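Local coordinates for acetoin utilization protein (Exiguobacterium sibiricum, PDB 2Q04) that probably acts as a GNAT-family acetyltransferase associated with acetoin utilization, its acceptor not being established, at residues Lys5-His9 and Ile21-Val25; Leu12-Leu16 and Arg106-Ile112; Tyr33-Leu39 and Gly69-Tyr75; Gly74-Phe78 and Leu116-Met121; Met156-Asn161 and Asn181-Ala185. One frame throughout, in Å; residues are numbered along the deposited sequence.

Contact 1. Residues Lys5-His9 and Ile21-Val25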
# COMPACT_ATOMS: atom_id res chain seq x y z
N LYS A 5 -9.14 -13.91 -5.32
CA LYS A 5 -9.22 -12.46 -5.31
C LYS A 5 -10.63 -11.99 -5.68
O LYS A 5 -11.11 -12.23 -6.79
CB LYS A 5 -8.18 -11.87 -6.27
CG LYS A 5 -6.71 -12.10 -5.82
CD LYS A 5 -5.73 -11.71 -6.91
CE LYS A 5 -4.37 -12.32 -6.66
NZ LYS A 5 -3.44 -12.12 -7.81
N GLN A 6 -11.29 -11.35 -4.72
CA GLN A 6 -12.64 -10.83 -4.93
C GLN A 6 -12.57 -9.40 -5.49
O GLN A 6 -12.06 -8.48 -4.84
CB GLN A 6 -13.43 -10.83 -3.61
CG GLN A 6 -14.93 -10.56 -3.76
CD GLN A 6 -15.60 -10.25 -2.44
OE1 GLN A 6 -15.26 -9.28 -1.77
NE2 GLN A 6 -16.56 -11.08 -2.06
N PHE A 7 -13.09 -9.23 -6.70
CA PHE A 7 -13.17 -7.91 -7.32
C PHE A 7 -14.26 -7.09 -6.65
O PHE A 7 -15.38 -7.54 -6.50
CB PHE A 7 -13.48 -8.05 -8.82
CG PHE A 7 -13.62 -6.72 -9.53
CD1 PHE A 7 -12.50 -6.09 -10.08
CD2 PHE A 7 -14.85 -6.09 -9.62
CE1 PHE A 7 -12.63 -4.86 -10.72
CE2 PHE A 7 -14.97 -4.86 -10.25
CZ PHE A 7 -13.86 -4.25 -10.81
N ASN A 8 -13.90 -5.88 -6.25
CA ASN A 8 -14.87 -4.96 -5.66
C ASN A 8 -14.81 -3.63 -6.35
O ASN A 8 -13.82 -3.29 -6.97
CB ASN A 8 -14.61 -4.81 -4.17
CG ASN A 8 -14.99 -6.05 -3.39
OD1 ASN A 8 -16.18 -6.33 -3.18
ND2 ASN A 8 -13.98 -6.82 -2.98
N HIS A 9 -15.90 -2.87 -6.26
CA HIS A 9 -16.01 -1.61 -6.96
C HIS A 9 -16.90 -0.63 -6.23
O HIS A 9 -17.96 -0.98 -5.74
CB HIS A 9 -16.59 -1.84 -8.37
CG HIS A 9 -17.05 -0.59 -9.04
ND1 HIS A 9 -18.28 -0.03 -8.80
CD2 HIS A 9 -16.42 0.24 -9.91
CE1 HIS A 9 -18.40 1.09 -9.49
NE2 HIS A 9 -17.29 1.27 -10.18
N ILE A 21 -13.34 3.30 -8.26
CA ILE A 21 -12.38 2.68 -7.37
C ILE A 21 -12.66 1.20 -7.31
O ILE A 21 -13.69 0.78 -6.79
CB ILE A 21 -12.45 3.31 -5.99
CG1 ILE A 21 -12.08 4.79 -6.09
CG2 ILE A 21 -11.49 2.58 -5.02
CD1 ILE A 21 -12.17 5.52 -4.85
N GLU A 22 -11.75 0.41 -7.86
CA GLU A 22 -12.03 -0.99 -8.09
C GLU A 22 -10.77 -1.84 -8.12
O GLU A 22 -9.69 -1.38 -8.48
CB GLU A 22 -12.77 -1.14 -9.41
CG GLU A 22 -11.95 -0.68 -10.63
CD GLU A 22 -12.75 -0.62 -11.89
OE1 GLU A 22 -13.93 -0.23 -11.84
OE2 GLU A 22 -12.18 -0.91 -12.96
N GLY A 23 -10.95 -3.13 -7.80
CA GLY A 23 -9.88 -4.10 -7.89
C GLY A 23 -10.15 -5.27 -6.96
O GLY A 23 -11.15 -5.26 -6.23
N PRO A 24 -9.23 -6.28 -6.94
CA PRO A 24 -8.00 -6.30 -7.74
C PRO A 24 -8.25 -6.42 -9.26
O PRO A 24 -9.12 -7.18 -9.70
CB PRO A 24 -7.24 -7.55 -7.21
CG PRO A 24 -7.95 -7.94 -5.95
CD PRO A 24 -9.35 -7.48 -6.08
N VAL A 25 -7.48 -5.65 -10.04
CA VAL A 25 -7.59 -5.63 -11.50
C VAL A 25 -6.56 -6.59 -12.10
O VAL A 25 -5.41 -6.61 -11.68
CB VAL A 25 -7.32 -4.19 -12.05
CG1 VAL A 25 -7.51 -4.15 -13.55
CG2 VAL A 25 -8.23 -3.16 -11.36
O HOH W 1 -11.27 -5.72 -3.27

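Contact 2. Residues Leu12-Leu16 and Arg106-Ile112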
# COMPACT_ATOMS: atom_id res chain seq x y z
N LEU A 12 -16.55 6.86 -6.49
CA LEU A 12 -16.30 7.97 -5.60
C LEU A 12 -16.52 9.25 -6.36
O LEU A 12 -15.99 9.43 -7.46
CB LEU A 12 -14.85 7.91 -5.07
CG LEU A 12 -14.46 9.01 -4.07
CD1 LEU A 12 -15.38 8.99 -2.86
CD2 LEU A 12 -13.02 8.87 -3.64
N GLU A 13 -17.34 10.13 -5.81
CA GLU A 13 -17.55 11.43 -6.40
C GLU A 13 -16.47 12.36 -5.92
O GLU A 13 -15.96 12.21 -4.81
CB GLU A 13 -18.93 11.97 -6.03
CG GLU A 13 -20.09 11.27 -6.78
CD GLU A 13 -21.45 11.73 -6.32
OE1 GLU A 13 -21.61 11.97 -5.10
OE2 GLU A 13 -22.36 11.86 -7.17
N THR A 14 -16.05 13.26 -6.80
CA THR A 14 -15.01 14.24 -6.48
C THR A 14 -15.33 15.56 -7.17
O THR A 14 -16.32 15.67 -7.91
CB THR A 14 -13.58 13.77 -6.94
OG1 THR A 14 -13.42 13.99 -8.34
CG2 THR A 14 -13.36 12.30 -6.64
N SER A 15 -14.48 16.56 -6.96
CA SER A 15 -14.61 17.85 -7.63
C SER A 15 -14.27 17.72 -9.12
O SER A 15 -14.61 18.58 -9.92
CB SER A 15 -13.70 18.88 -6.97
OG SER A 15 -12.39 18.36 -6.80
N LEU A 16 -13.56 16.65 -9.47
CA LEU A 16 -13.24 16.34 -10.86
C LEU A 16 -13.99 15.07 -11.30
O LEU A 16 -13.96 14.70 -12.47
CB LEU A 16 -11.73 16.09 -10.99
CG LEU A 16 -10.82 17.13 -10.33
CD1 LEU A 16 -9.39 16.71 -10.42
CD2 LEU A 16 -11.02 18.51 -10.96
N ARG A 106 -3.48 16.61 -8.44
CA ARG A 106 -4.71 17.39 -8.65
C ARG A 106 -5.94 16.72 -8.00
O ARG A 106 -6.98 17.36 -7.83
CB ARG A 106 -4.96 17.63 -10.15
CG ARG A 106 -5.39 16.39 -10.93
CD ARG A 106 -5.74 16.76 -12.38
NE ARG A 106 -6.33 15.63 -13.11
CZ ARG A 106 -5.63 14.61 -13.62
NH1 ARG A 106 -4.30 14.56 -13.46
NH2 ARG A 106 -6.25 13.63 -14.28
N PHE A 107 -5.81 15.43 -7.66
CA PHE A 107 -6.89 14.68 -6.99
C PHE A 107 -6.71 14.62 -5.46
O PHE A 107 -7.50 13.98 -4.76
CB PHE A 107 -6.99 13.26 -7.56
CG PHE A 107 -7.73 13.18 -8.85
CD1 PHE A 107 -9.12 13.10 -8.85
CD2 PHE A 107 -7.06 13.21 -10.05
CE1 PHE A 107 -9.82 13.04 -10.05
CE2 PHE A 107 -7.76 13.15 -11.25
CZ PHE A 107 -9.14 13.07 -11.25
N ARG A 108 -5.69 15.29 -4.95
CA ARG A 108 -5.43 15.29 -3.53
C ARG A 108 -6.55 16.02 -2.80
O ARG A 108 -7.11 16.99 -3.32
CB ARG A 108 -4.09 15.96 -3.23
N GLY A 109 -6.90 15.53 -1.61
CA GLY A 109 -7.94 16.15 -0.78
C GLY A 109 -9.36 15.65 -1.09
O GLY A 109 -10.33 16.09 -0.47
N GLN A 110 -9.47 14.71 -2.04
CA GLN A 110 -10.77 14.16 -2.43
C GLN A 110 -11.00 12.78 -1.79
O GLN A 110 -11.93 12.05 -2.16
CB GLN A 110 -10.86 14.05 -3.95
CG GLN A 110 -10.72 15.38 -4.67
CD GLN A 110 -11.80 16.39 -4.28
OE1 GLN A 110 -11.52 17.57 -4.09
NE2 GLN A 110 -13.04 15.92 -4.14
N GLN A 111 -10.14 12.42 -0.83
CA GLN A 111 -10.28 11.18 -0.04
C GLN A 111 -10.23 9.92 -0.90
O GLN A 111 -10.86 8.90 -0.58
CB GLN A 111 -11.57 11.23 0.79
CG GLN A 111 -11.66 12.46 1.70
CD GLN A 111 -12.62 12.27 2.85
OE1 GLN A 111 -13.78 11.89 2.66
NE2 GLN A 111 -12.16 12.56 4.05
N ILE A 112 -9.43 9.95 -1.94
CA ILE A 112 -9.27 8.81 -2.81
C ILE A 112 -8.47 7.71 -2.13
O ILE A 112 -8.81 6.53 -2.24
CB ILE A 112 -8.59 9.20 -4.14
CG1 ILE A 112 -9.59 10.00 -5.00
CG2 ILE A 112 -8.09 7.94 -4.89
CD1 ILE A 112 -9.03 10.52 -6.27
O HOH W 2 -14.60 12.55 -2.58

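Contact 3. Residues Tyr33-Leu39 and Gly69-Tyr75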
# COMPACT_ATOMS: atom_id res chain seq x y z
N TYR A 33 -5.12 0.18 -19.71
CA TYR A 33 -5.28 1.52 -19.14
C TYR A 33 -4.01 2.34 -19.34
O TYR A 33 -3.03 1.86 -19.91
CB TYR A 33 -5.61 1.43 -17.64
CG TYR A 33 -6.89 0.68 -17.32
CD1 TYR A 33 -8.06 0.90 -18.05
CD2 TYR A 33 -6.96 -0.19 -16.24
CE1 TYR A 33 -9.23 0.23 -17.75
CE2 TYR A 33 -8.13 -0.85 -15.92
CZ TYR A 33 -9.27 -0.65 -16.67
OH TYR A 33 -10.43 -1.31 -16.36
N LYS A 34 -4.05 3.59 -18.89
CA LYS A 34 -2.92 4.50 -19.02
C LYS A 34 -2.67 5.24 -17.71
O LYS A 34 -3.53 5.97 -17.24
CB LYS A 34 -3.20 5.52 -20.14
CG LYS A 34 -2.07 6.53 -20.36
CD LYS A 34 -2.33 7.39 -21.59
CE LYS A 34 -1.13 8.29 -21.91
NZ LYS A 34 -1.31 9.04 -23.19
N LEU A 35 -1.50 5.04 -17.12
CA LEU A 35 -1.15 5.75 -15.89
C LEU A 35 -1.11 7.25 -16.13
O LEU A 35 -0.50 7.73 -17.09
CB LEU A 35 0.22 5.29 -15.36
CG LEU A 35 0.24 4.14 -14.36
CD1 LEU A 35 1.65 3.95 -13.81
CD2 LEU A 35 -0.73 4.38 -13.22
N ASP A 36 -1.76 8.00 -15.23
CA ASP A 36 -1.76 9.45 -15.30
C ASP A 36 -0.31 9.97 -15.21
O ASP A 36 0.49 9.45 -14.42
CB ASP A 36 -2.58 10.02 -14.15
CG ASP A 36 -2.78 11.50 -14.27
OD1 ASP A 36 -3.60 11.91 -15.11
OD2 ASP A 36 -2.12 12.25 -13.52
N PRO A 37 0.03 11.02 -16.00
CA PRO A 37 1.41 11.54 -16.02
C PRO A 37 1.92 12.06 -14.66
O PRO A 37 3.12 12.20 -14.47
CB PRO A 37 1.33 12.71 -17.02
CG PRO A 37 0.12 12.43 -17.84
CD PRO A 37 -0.85 11.75 -16.94
N GLY A 38 1.00 12.30 -13.72
CA GLY A 38 1.36 12.85 -12.41
C GLY A 38 1.64 11.81 -11.34
O GLY A 38 1.69 12.14 -10.15
N LEU A 39 1.85 10.55 -11.75
CA LEU A 39 2.15 9.47 -10.79
C LEU A 39 3.61 9.03 -10.92
O LEU A 39 3.90 7.87 -11.24
CB LEU A 39 1.20 8.28 -11.02
CG LEU A 39 -0.29 8.56 -10.75
CD1 LEU A 39 -1.15 7.46 -11.32
CD2 LEU A 39 -0.56 8.72 -9.27
N GLY A 69 -12.28 6.70 -16.90
CA GLY A 69 -12.15 6.17 -18.26
C GLY A 69 -11.00 5.17 -18.31
O GLY A 69 -10.91 4.30 -17.48
N ASN A 70 -10.11 5.34 -19.28
CA ASN A 70 -8.92 4.48 -19.40
C ASN A 70 -7.74 5.00 -18.55
O ASN A 70 -6.68 4.38 -18.54
CB ASN A 70 -8.48 4.38 -20.86
CG ASN A 70 -9.26 3.36 -21.63
OD1 ASN A 70 -9.32 2.19 -21.25
ND2 ASN A 70 -9.82 3.78 -22.75
N ASP A 71 -7.95 6.10 -17.84
CA ASP A 71 -6.87 6.78 -17.12
C ASP A 71 -6.83 6.42 -15.61
O ASP A 71 -7.77 6.71 -14.87
CB ASP A 71 -7.01 8.29 -17.28
CG ASP A 71 -6.87 8.74 -18.72
OD1 ASP A 71 -5.85 8.39 -19.35
OD2 ASP A 71 -7.76 9.45 -19.22
N ILE A 72 -5.72 5.82 -15.18
CA ILE A 72 -5.50 5.52 -13.76
C ILE A 72 -4.90 6.76 -13.08
O ILE A 72 -3.78 7.16 -13.38
CB ILE A 72 -4.51 4.35 -13.57
CG1 ILE A 72 -5.00 3.10 -14.29
CG2 ILE A 72 -4.33 4.06 -12.09
CD1 ILE A 72 -3.96 1.99 -14.37
N ILE A 73 -5.66 7.35 -12.16
CA ILE A 73 -5.21 8.57 -11.47
C ILE A 73 -4.80 8.27 -10.03
O ILE A 73 -4.48 9.17 -9.26
CB ILE A 73 -6.32 9.71 -11.51
CG1 ILE A 73 -7.61 9.28 -10.79
CG2 ILE A 73 -6.63 10.07 -12.93
CD1 ILE A 73 -7.60 9.50 -9.29
N GLY A 74 -4.77 6.99 -9.69
CA GLY A 74 -4.36 6.56 -8.38
C GLY A 74 -4.37 5.05 -8.29
O GLY A 74 -5.04 4.38 -9.06
N TYR A 75 -3.62 4.51 -7.34
CA TYR A 75 -3.55 3.08 -7.15
C TYR A 75 -3.04 2.72 -5.77
O TYR A 75 -2.47 3.56 -5.06
CB TYR A 75 -2.64 2.45 -8.19
CG TYR A 75 -1.20 2.91 -8.10
CD1 TYR A 75 -0.32 2.33 -7.19
CD2 TYR A 75 -0.71 3.93 -8.93
CE1 TYR A 75 1.01 2.75 -7.10
CE2 TYR A 75 0.61 4.36 -8.84
CZ TYR A 75 1.46 3.77 -7.93
OH TYR A 75 2.77 4.18 -7.84

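Contact 4. Residues Gly74-Phe78 and Leu116-Met121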
# COMPACT_ATOMS: atom_id res chain seq x y z
N GLY A 74 -4.77 6.99 -9.69
CA GLY A 74 -4.36 6.56 -8.38
C GLY A 74 -4.37 5.05 -8.29
O GLY A 74 -5.04 4.38 -9.06
N TYR A 75 -3.62 4.51 -7.34
CA TYR A 75 -3.55 3.08 -7.15
C TYR A 75 -3.04 2.72 -5.77
O TYR A 75 -2.47 3.56 -5.06
CB TYR A 75 -2.64 2.45 -8.19
CG TYR A 75 -1.20 2.91 -8.10
CD1 TYR A 75 -0.32 2.33 -7.19
CD2 TYR A 75 -0.71 3.93 -8.93
CE1 TYR A 75 1.01 2.75 -7.10
CE2 TYR A 75 0.61 4.36 -8.84
CZ TYR A 75 1.46 3.77 -7.93
OH TYR A 75 2.77 4.18 -7.84
N VAL A 76 -3.24 1.47 -5.39
CA VAL A 76 -2.65 0.93 -4.20
C VAL A 76 -2.29 -0.52 -4.48
O VAL A 76 -3.08 -1.25 -5.10
CB VAL A 76 -3.62 1.03 -2.98
CG1 VAL A 76 -4.90 0.25 -3.22
CG2 VAL A 76 -2.93 0.54 -1.72
N THR A 77 -1.08 -0.93 -4.07
CA THR A 77 -0.53 -2.25 -4.43
C THR A 77 -0.37 -3.16 -3.23
O THR A 77 -0.13 -2.70 -2.12
CB THR A 77 0.84 -2.13 -5.11
OG1 THR A 77 1.84 -1.80 -4.13
CG2 THR A 77 0.82 -1.08 -6.19
N PHE A 78 -0.52 -4.47 -3.47
CA PHE A 78 -0.31 -5.48 -2.44
C PHE A 78 0.45 -6.61 -3.03
O PHE A 78 0.16 -7.05 -4.14
CB PHE A 78 -1.63 -6.00 -1.90
CG PHE A 78 -2.44 -4.98 -1.26
CD1 PHE A 78 -2.34 -4.74 0.11
CD2 PHE A 78 -3.33 -4.21 -2.01
CE1 PHE A 78 -3.11 -3.75 0.72
CE2 PHE A 78 -4.10 -3.23 -1.41
CZ PHE A 78 -3.99 -3.00 -0.04
N LEU A 116 -9.56 3.98 -1.75
CA LEU A 116 -8.66 3.01 -2.33
C LEU A 116 -8.42 1.89 -1.30
O LEU A 116 -8.48 0.71 -1.64
CB LEU A 116 -7.35 3.69 -2.69
CG LEU A 116 -6.75 3.49 -4.08
CD1 LEU A 116 -7.78 3.43 -5.12
CD2 LEU A 116 -5.77 4.62 -4.36
N LEU A 117 -8.20 2.28 -0.04
CA LEU A 117 -7.96 1.31 1.03
C LEU A 117 -9.24 0.57 1.42
O LEU A 117 -9.20 -0.63 1.70
CB LEU A 117 -7.37 2.00 2.27
CG LEU A 117 -5.92 2.55 2.16
CD1 LEU A 117 -5.57 3.37 3.40
CD2 LEU A 117 -4.92 1.43 1.95
N GLU A 118 -10.38 1.28 1.43
CA GLU A 118 -11.68 0.65 1.75
C GLU A 118 -11.99 -0.50 0.79
O GLU A 118 -12.32 -1.59 1.22
CB GLU A 118 -12.81 1.68 1.67
CG GLU A 118 -12.95 2.58 2.89
CD GLU A 118 -14.14 3.55 2.77
OE1 GLU A 118 -15.19 3.17 2.18
OE2 GLU A 118 -14.03 4.69 3.28
N VAL A 119 -11.92 -0.22 -0.50
CA VAL A 119 -12.23 -1.21 -1.52
C VAL A 119 -11.24 -2.38 -1.47
O VAL A 119 -11.60 -3.52 -1.77
CB VAL A 119 -12.21 -0.56 -2.94
CG1 VAL A 119 -12.39 -1.63 -4.02
CG2 VAL A 119 -13.29 0.49 -3.05
N SER A 120 -10.01 -2.09 -1.06
CA SER A 120 -8.99 -3.12 -0.91
C SER A 120 -9.36 -4.12 0.21
O SER A 120 -9.11 -5.31 0.08
CB SER A 120 -7.62 -2.49 -0.62
OG SER A 120 -7.12 -1.81 -1.76
N MSE A 121 -9.98 -3.61 1.29
CA MSE A 121 -10.31 -4.45 2.46
C MSE A 121 -11.70 -5.09 2.38
O MSE A 121 -12.09 -5.85 3.26
CB MSE A 121 -10.20 -3.64 3.76
CG MSE A 121 -8.83 -3.03 4.00
SE MSE A 121 -7.41 -4.34 3.90
CE MSE A 121 -5.96 -3.17 3.78

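Contact 5. Residues Met156-Asn161 and Asn181-Ala185. With EDO (1,2-ethanediol), chain K.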
# COMPACT_ATOMS: atom_id res chain seq x y z
N MSE A 156 -0.91 11.31 6.22
CA MSE A 156 -0.71 10.01 5.62
C MSE A 156 -1.03 8.90 6.62
O MSE A 156 -1.53 7.84 6.24
CB MSE A 156 0.72 9.88 5.11
CG MSE A 156 1.05 8.53 4.52
SE MSE A 156 1.55 7.21 5.88
CE MSE A 156 3.15 8.13 6.64
N GLU A 157 -0.73 9.13 7.89
CA GLU A 157 -0.95 8.09 8.91
C GLU A 157 -2.43 7.89 9.17
O GLU A 157 -2.90 6.77 9.26
CB GLU A 157 -0.20 8.40 10.22
CG GLU A 157 -0.08 7.18 11.17
CD GLU A 157 0.56 7.54 12.54
OE1 GLU A 157 1.33 8.52 12.60
OE2 GLU A 157 0.29 6.82 13.53
N LYS A 158 -3.17 9.00 9.24
CA LYS A 158 -4.61 8.94 9.45
C LYS A 158 -5.32 8.30 8.23
O LYS A 158 -6.33 7.62 8.39
CB LYS A 158 -5.14 10.33 9.79
CG LYS A 158 -4.63 10.83 11.18
CD LYS A 158 -4.93 12.31 11.45
CE LYS A 158 -6.31 12.52 12.07
NZ LYS A 158 -6.43 13.87 12.72
N MSE A 159 -4.74 8.47 7.04
CA MSE A 159 -5.25 7.81 5.86
C MSE A 159 -5.10 6.33 6.01
O MSE A 159 -6.04 5.58 5.78
CB MSE A 159 -4.49 8.25 4.62
CG MSE A 159 -4.98 7.59 3.37
SE MSE A 159 -3.91 7.93 1.87
CE MSE A 159 -2.42 6.92 2.34
N MSE A 160 -3.89 5.90 6.38
CA MSE A 160 -3.59 4.47 6.57
C MSE A 160 -4.46 3.87 7.70
O MSE A 160 -4.89 2.73 7.61
CB MSE A 160 -2.11 4.29 6.91
CG MSE A 160 -1.16 4.57 5.73
SE MSE A 160 -1.41 3.31 4.23
CE MSE A 160 0.21 3.82 3.10
N ASN A 161 -4.73 4.66 8.73
CA ASN A 161 -5.59 4.22 9.83
C ASN A 161 -6.97 3.84 9.33
O ASN A 161 -7.54 2.88 9.79
CB ASN A 161 -5.69 5.31 10.90
CG ASN A 161 -4.36 5.51 11.69
OD1 ASN A 161 -4.16 6.53 12.34
ND2 ASN A 161 -3.48 4.52 11.64
N ASN A 181 9.71 8.72 9.07
CA ASN A 181 9.47 7.39 8.46
C ASN A 181 8.69 6.53 9.43
O ASN A 181 8.69 6.79 10.65
CB ASN A 181 10.78 6.70 8.10
CG ASN A 181 11.63 7.51 7.17
OD1 ASN A 181 11.14 8.38 6.45
ND2 ASN A 181 12.93 7.24 7.17
N CYS A 182 8.01 5.52 8.93
CA CYS A 182 7.26 4.65 9.80
C CYS A 182 6.90 3.30 9.20
O CYS A 182 6.80 3.14 7.98
CB CYS A 182 5.98 5.35 10.30
SG CYS A 182 4.73 5.69 9.01
N LEU A 183 6.74 2.33 10.08
CA LEU A 183 6.21 1.05 9.74
C LEU A 183 4.80 1.01 10.28
O LEU A 183 4.55 1.41 11.41
CB LEU A 183 7.04 -0.06 10.41
CG LEU A 183 6.40 -1.45 10.53
CD1 LEU A 183 6.30 -2.14 9.16
CD2 LEU A 183 7.23 -2.30 11.49
N MSE A 184 3.88 0.56 9.47
CA MSE A 184 2.51 0.39 9.91
C MSE A 184 2.03 -0.95 9.48
O MSE A 184 2.59 -1.54 8.56
CB MSE A 184 1.61 1.47 9.29
CG MSE A 184 2.01 2.87 9.64
SE MSE A 184 0.81 4.14 8.92
CE MSE A 184 -0.78 3.65 9.92
N ALA A 185 1.00 -1.46 10.14
CA ALA A 185 0.48 -2.76 9.79
C ALA A 185 -0.96 -2.98 10.22
O ALA A 185 -1.39 -2.48 11.24
CB ALA A 185 1.36 -3.84 10.36
C1 EDO K . 10.55 4.60 14.87
O1 EDO K . 10.32 3.31 15.48
C2 EDO K . 9.62 4.78 13.67
O2 EDO K . 9.54 6.16 13.26

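Contact 1. Residues Lys5-His9 and Ile21-Val25
N8 and G23 form an antiparallel hydrogen-bonded pair: N8 N gives a nearly straight bond to G23 O (2.8 Å, 168°), and G23 N bonds to N8 O at 3.0 Å. H9 and E22 follow as a non-hydrogen-bonded pair. G23 suits its place because a CB at its backbone angles would jam against the preceding carbonyl oxygen. The N8 side chain adds to the pairing: ND2 bonds to Q6 OE1 (3.0 Å) and to a water that donates to G23 O.

Apolar packing involves F7 and P24. With CG anti to the backbone N (chi1 178°), the F7 ring runs beside G23 until CZ meets E22 CB at 3.6 Å. K5 CB rests on P24 CG (3.9 Å). Carbonyl oxygens also approach: P24 O lies at the F7 ring edge, in plane, and P24 CD, after a cis peptide, is 3.1 Å from Q6 O.

Charge gathers at E22, whose OE1 lies at the H9 ring edge, 3.2 Å from H9 CD2. That oxygen is salt-bridged to R67, whereas H9 NE2 bonds to E20. K5 extends its NZ to the carbonyl of G61.

The pairing is that of a beta hairpin, strands 8-12 and 19-23, in the mixed sheet of this GNAT-like fold.

Contact 2. Residues Leu12-Leu16 and Arg106-Ile112
T14 and Q110 bring two loops together with CA atoms 5.9 Å apart, Q110 closing a type II turn that starts at F107 and whose third residue, G109, has the positive phi that glycine tolerates easily. Beyond the turn, Q111 occupies the N-cap position of helix 112-121.

L16 makes the main apolar touch. Its CD1 methyl sits over the centre of one face of the F107 ring, 3.7 Å from the centroid and 12° off the normal, a CH-pi contact. T14 comes instead to the edge of that ring, OG1 being 4.1 Å from F107 CE1. The same hydroxyl accepts from L16 N at 2.9 Å, an ST turn that fixes the bend presenting L16. The Q110 side chain folds back at chi2 (-60°) and lies across T14 and S15.

At the start of its segment, L12 CD2 packs on I112 CG1 (3.9 Å). A water links the loops by donating to E13 O and to Q110 O (2.7 Å). The guanidinium of R106 sets one face against F107 CE2, and its NH1 forms a salt bridge with D36 OD2.

The turn and helix start probably correspond to the Q/R-x-x-G-x-G/A motif that in GNAT enzymes holds the pyrophosphate of acetyl-coenzyme A; Q111, at positive phi, probably stands at its first glycine.

Contact 3. Residues Tyr33-Leu39 and Gly69-Tyr75
Y33 and I72 cross at about a right angle, with the CD1 methyl of I72 3.7 Å from Y33 CB. Beside them the amide of N70 meets the tyrosine at its edge, OD1 lying in the ring plane 3.7 Å from Y33 CD1, with amide and ring turned 46° apart. Trimming Y33 to an alanine would keep the CB touch on I72 but would probably open a gap where the ring lay and leave the N70 amide freer to turn.

L35 lies on the same side of the sheet as I72, and its side chain slants across that of I72, CD2 to I72 CG2 being 3.8 Å. L39 brings CD1 to the edge of the Y75 ring and close to I72 O (3.4 Å). Branched and apolar residues suit this face, which is also packed by helix 45-56.

The backbones run parallel: K34 N bonds to N70 O at 2.8 Å, I72 N to K34 O at 3.0 Å, and D36 N to I72 O at 2.9 Å. D36 has CG anti to its own N (chi1 -172°), which brings OD2 round to accept from G38 N, above the carboxylate plane, in an Asx turn.

Chemically, then, main-chain bonds set the register while hydrocarbon seals one face, and the buried D36 carboxylate is held by a turn N-H and by R106, which would probably favour its charged form.

Contact 4. Residues Gly74-Phe78 and Leu116-Met121
V76 and L116 mark the nearest approach of the strand and helix backbones, their CA atoms 6.6 Å apart; the axes of strand segment 74-78 and helix segment 116-121 come within 9.0 Å and their directions differ by 41°. Medium-sized apolar side chains bridge the spacing. V76 and L116 slide past each other in opposite directions, V76 CG1 touching L116 CG at 3.8 Å. G74, without a side chain, lets L116 CD2 lie against the strand backbone, 3.5 Å from Y75 O.

S120 is small enough to fit between V76 and F78. Its OG, held beside its own backbone N (chi1 -69°), bonds to L116 O at 2.9 Å; S120 N reaches the same carbonyl from the opposite face, which gives that oxygen two grips. The hydroxyl is also 3.4 Å from V76 CG1 and lies at the edge of the F78 ring. Without the hydroxyl, as with an alanine here, L116 O would keep its bond from S120 N, but the space beside V76 CG1 and F78 CE2 would probably be less well filled.

Strands 62-68 and 95-103 flank strand 71-79 and contribute I64 and L98 to the same packing, while helix 45-56 covers the other face, with L52 against Y75 and T77.

Contact 5. Residues Met156-Asn161 and Asn181-Ala185
M184 and M160, both selenomethionines, meet where M184 pushes its end into the flank of helix 149-162; M184 has far more surface buried here than any other residue. Its chain stays extended through chi2 and then bends at chi3 (65°), which lays SE and CE along the helix surface. CE is 3.4 Å from M160 CB and 3.8 Å from E157 CG, while SE lies 3.5 Å from M160 CB. M184 CE also comes 3.3 Å from N161 ND2, the two side chains at about a right angle; that nitrogen bonds to L165 O, and the E157 carboxylate turns to R153. A long flexible chain suits this uneven surface.

Strand 182-187 lies between strands 130-135 and 166-168, as expected of the C-terminal half of a GNAT fold, and the axes of helix segment 156-161 and strand segment 182-185 lie 15° apart.

M156, also a selenomethionine, bends twice so that its CE rests 3.8 Å from C182 SG; its SE is 4.4 Å from M184 SE. C182, a small side chain, points toward the helix and accepts this methyl. At the start of the strand N181 O takes a bond of 2.8 Å from O2 of an ethanediol, probably from the crystallisation liquor.

How the contacts relate
Contacts 3 and 4 share G74 and Y75 on strand 71-79, so that strand carries strand 34-35 at one end and helix 112-121 further along. The helix also meets contact 1, where I21 CG2 lies 3.4 Å from V119 CG2; the centres of contacts 1 and 4 are about 9 Å apart. Contact 2 encloses contact 3 along the chain, and the R106-D36 salt bridge ties the two. Contact 5 joins contact 4 through L117 CD1 and M159 O (3.3 Å). The side chain of L35 is about 3 Å from a bound acetic acid, probably from the crystallisation liquor; a bound calcium ion lies about 7 Å from the side chain of M160. Contact 2 lies at the probable acetyl-coenzyme A loop.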